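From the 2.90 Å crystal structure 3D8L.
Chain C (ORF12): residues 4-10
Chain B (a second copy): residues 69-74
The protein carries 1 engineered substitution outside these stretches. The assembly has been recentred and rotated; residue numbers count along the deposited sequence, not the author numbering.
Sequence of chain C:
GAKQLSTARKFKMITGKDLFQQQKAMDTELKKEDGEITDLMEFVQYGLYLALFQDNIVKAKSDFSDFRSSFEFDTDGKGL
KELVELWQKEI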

# COMPACT_ATOMS: atom_id res chain seq x y z
N GLN C 4 9.36 11.87 -2.28
CA GLN C 4 10.37 12.26 -1.25
C GLN C 4 10.93 11.01 -0.54
O GLN C 4 11.05 9.95 -1.17
CB GLN C 4 9.76 13.28 -0.26
CG GLN C 4 10.77 14.34 0.22
CD GLN C 4 10.55 14.78 1.67
OE1 GLN C 4 9.50 15.32 2.00
NE2 GLN C 4 11.54 14.54 2.53
N LEU C 5 11.31 11.15 0.74
CA LEU C 5 11.79 10.04 1.56
C LEU C 5 10.59 9.41 2.20
O LEU C 5 9.76 10.12 2.71
CB LEU C 5 12.73 10.52 2.69
CG LEU C 5 14.18 10.93 2.35
CD1 LEU C 5 14.96 11.29 3.59
CD2 LEU C 5 14.92 9.83 1.60
N SER C 6 10.51 8.09 2.22
CA SER C 6 9.41 7.41 2.90
C SER C 6 9.42 7.74 4.37
O SER C 6 10.46 8.08 4.93
CB SER C 6 9.51 5.90 2.75
OG SER C 6 10.58 5.36 3.50
N THR C 7 8.28 7.62 5.03
CA THR C 7 8.27 7.95 6.46
C THR C 7 9.14 6.94 7.25
O THR C 7 9.83 7.34 8.18
CB THR C 7 6.83 8.19 7.07
OG1 THR C 7 6.31 6.96 7.61
CG2 THR C 7 5.82 8.88 6.06
N ALA C 8 9.18 5.68 6.85
CA ALA C 8 10.06 4.68 7.49
C ALA C 8 11.56 4.97 7.35
O ALA C 8 12.34 4.55 8.20
CB ALA C 8 9.77 3.29 6.98
N ARG C 9 11.96 5.65 6.28
CA ARG C 9 13.33 6.16 6.16
C ARG C 9 13.55 7.24 7.19
O ARG C 9 14.58 7.30 7.87
CB ARG C 9 13.60 6.80 4.79
CG ARG C 9 14.40 5.98 3.77
CD ARG C 9 15.41 5.05 4.46
NE ARG C 9 16.49 4.57 3.60
CZ ARG C 9 16.36 3.79 2.54
NH1 ARG C 9 15.18 3.39 2.10
NH2 ARG C 9 17.45 3.42 1.89
N LYS C 10 12.59 8.13 7.30
CA LYS C 10 12.74 9.23 8.23
C LYS C 10 12.86 8.65 9.65
O LYS C 10 13.72 9.07 10.44
CB LYS C 10 11.56 10.19 8.09
CG LYS C 10 11.49 10.94 6.75
CD LYS C 10 10.04 11.23 6.38
CE LYS C 10 9.85 12.38 5.40
NZ LYS C 10 8.53 12.28 4.67
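Chain B (69-74) SSFEFD

Chain B 69-74 lies across the start of the chain C stretch, over Q4(C), L5(C) and the side chain of R9(C). S69(B) and S70(B) form the end of a helix that begins earlier in the chain. F71(B) is the first residue to leave helical geometry and has positive phi (phi/psi 62/14). From E72(B) onward the backbone is extended. Chain C has the reverse order: L5(C) and S6(C) are extended, and a helix starts at T7(C). The two chain directions near the contact are closer to crosswise than to parallel. The backbones come closest where L5(C) meets E72(B), with CA of L5(C) 4.9 Å from CA of E72(B). The two stretches bury 351 Å² together, both sides summed.

Backbone contacts gather on one carbonyl. F73(B) N donates a weak hydrogen bond to Q4(C) O at 3.5 Å, with an angle of 149° at the hydrogen. The same oxygen, Q4(C) O, receives a CA-H...O contact from E72(B) CA at 3.3 Å. The two groups belong to neighbouring residues, E72(B) and F73(B), and meet at this one acceptor.

The main side-chain contact is a cation-pi interaction. The guanidinium of R9(C) lies over the face of the F71(B) ring. R9(C) CZ is 4.1 Å from the centroid of the F71(B) ring and 25° off its normal. The nearest atoms are R9(C) NH2 and F71(B) CD2, at 2.9 Å, which is very close for such a pair. The CA-to-CB bonds of both residues point toward the opposing stretch. R9(C) NH2 is also hydrogen-bonded elsewhere in the structure.

Apolar packing centres on L5(C). Its CA-to-CB bond points sideways, but the end of the side chain comes nearer to chain B. L5(C) CD2 is 4.0 Å from F71(B) CB and 4.2 Å from E72(B) CG. L5(C) CD2 also lies 3.6 Å from F71(B) O and 3.7 Å from S70(B) O, so it packs against the backbone where the chain B helix ends.

Each stretch also has bonds of its own. S6(C) is the N-cap: S6(C) OG accepts from R9(C) N at 3.1 Å. K10(C) N bonds to S6(C) O at 3.2 Å in the first helical turn. K10(C) NZ reaches back to L5(C) O at 3.2 Å, linking the helix to the loop before it. In chain B, E72(B) N donates to S70(B) OG at 3.3 Å, which bridges the turn at F71(B). T7(C), A8(C), K10(C) and S69(B) are out of reach of the opposing stretch.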

# COMPACT_ATOMS: atom_id res chain seq x y z
N SER B 69 21.11 6.43 -4.62
CA SER B 69 21.82 7.48 -3.89
C SER B 69 20.86 8.30 -3.00
O SER B 69 21.06 8.40 -1.78
CB SER B 69 22.54 8.41 -4.87
OG SER B 69 23.30 7.66 -5.82
N SER B 70 19.82 8.85 -3.61
CA SER B 70 18.87 9.70 -2.93
C SER B 70 17.98 8.95 -1.95
O SER B 70 17.53 9.53 -0.97
CB SER B 70 17.98 10.42 -3.93
OG SER B 70 17.27 9.49 -4.74
N PHE B 71 17.70 7.68 -2.21
CA PHE B 71 16.67 6.93 -1.44
C PHE B 71 15.27 7.51 -1.58
O PHE B 71 14.38 7.16 -0.80
CB PHE B 71 17.05 6.81 0.05
CG PHE B 71 18.34 6.07 0.30
CD1 PHE B 71 19.25 6.53 1.21
CD2 PHE B 71 18.62 4.90 -0.36
CE1 PHE B 71 20.43 5.84 1.43
CE2 PHE B 71 19.78 4.22 -0.13
CZ PHE B 71 20.69 4.69 0.75
N GLU B 72 15.08 8.39 -2.55
CA GLU B 72 13.77 8.94 -2.84
C GLU B 72 13.16 8.13 -3.96
O GLU B 72 13.88 7.65 -4.85
CB GLU B 72 13.90 10.38 -3.31
CG GLU B 72 14.15 11.38 -2.21
CD GLU B 72 14.85 12.63 -2.72
OE1 GLU B 72 15.02 12.75 -3.95
OE2 GLU B 72 15.26 13.46 -1.88
N PHE B 73 11.84 7.98 -3.92
CA PHE B 73 11.13 7.38 -5.03
C PHE B 73 9.65 7.68 -4.95
O PHE B 73 9.17 8.29 -3.99
CB PHE B 73 11.39 5.86 -5.12
CG PHE B 73 10.81 5.08 -4.00
CD1 PHE B 73 11.37 5.15 -2.73
CD2 PHE B 73 9.69 4.30 -4.19
CE1 PHE B 73 10.82 4.46 -1.66
CE2 PHE B 73 9.14 3.60 -3.11
CZ PHE B 73 9.71 3.69 -1.85
N ASP B 74 8.96 7.29 -6.01
CA ASP B 74 7.52 7.43 -6.17
C ASP B 74 7.08 6.18 -6.89
O ASP B 74 7.80 5.68 -7.75
CB ASP B 74 7.25 8.66 -7.03
CG ASP B 74 5.79 9.05 -7.07
OD1 ASP B 74 5.34 9.86 -6.22
OD2 ASP B 74 5.12 8.58 -7.99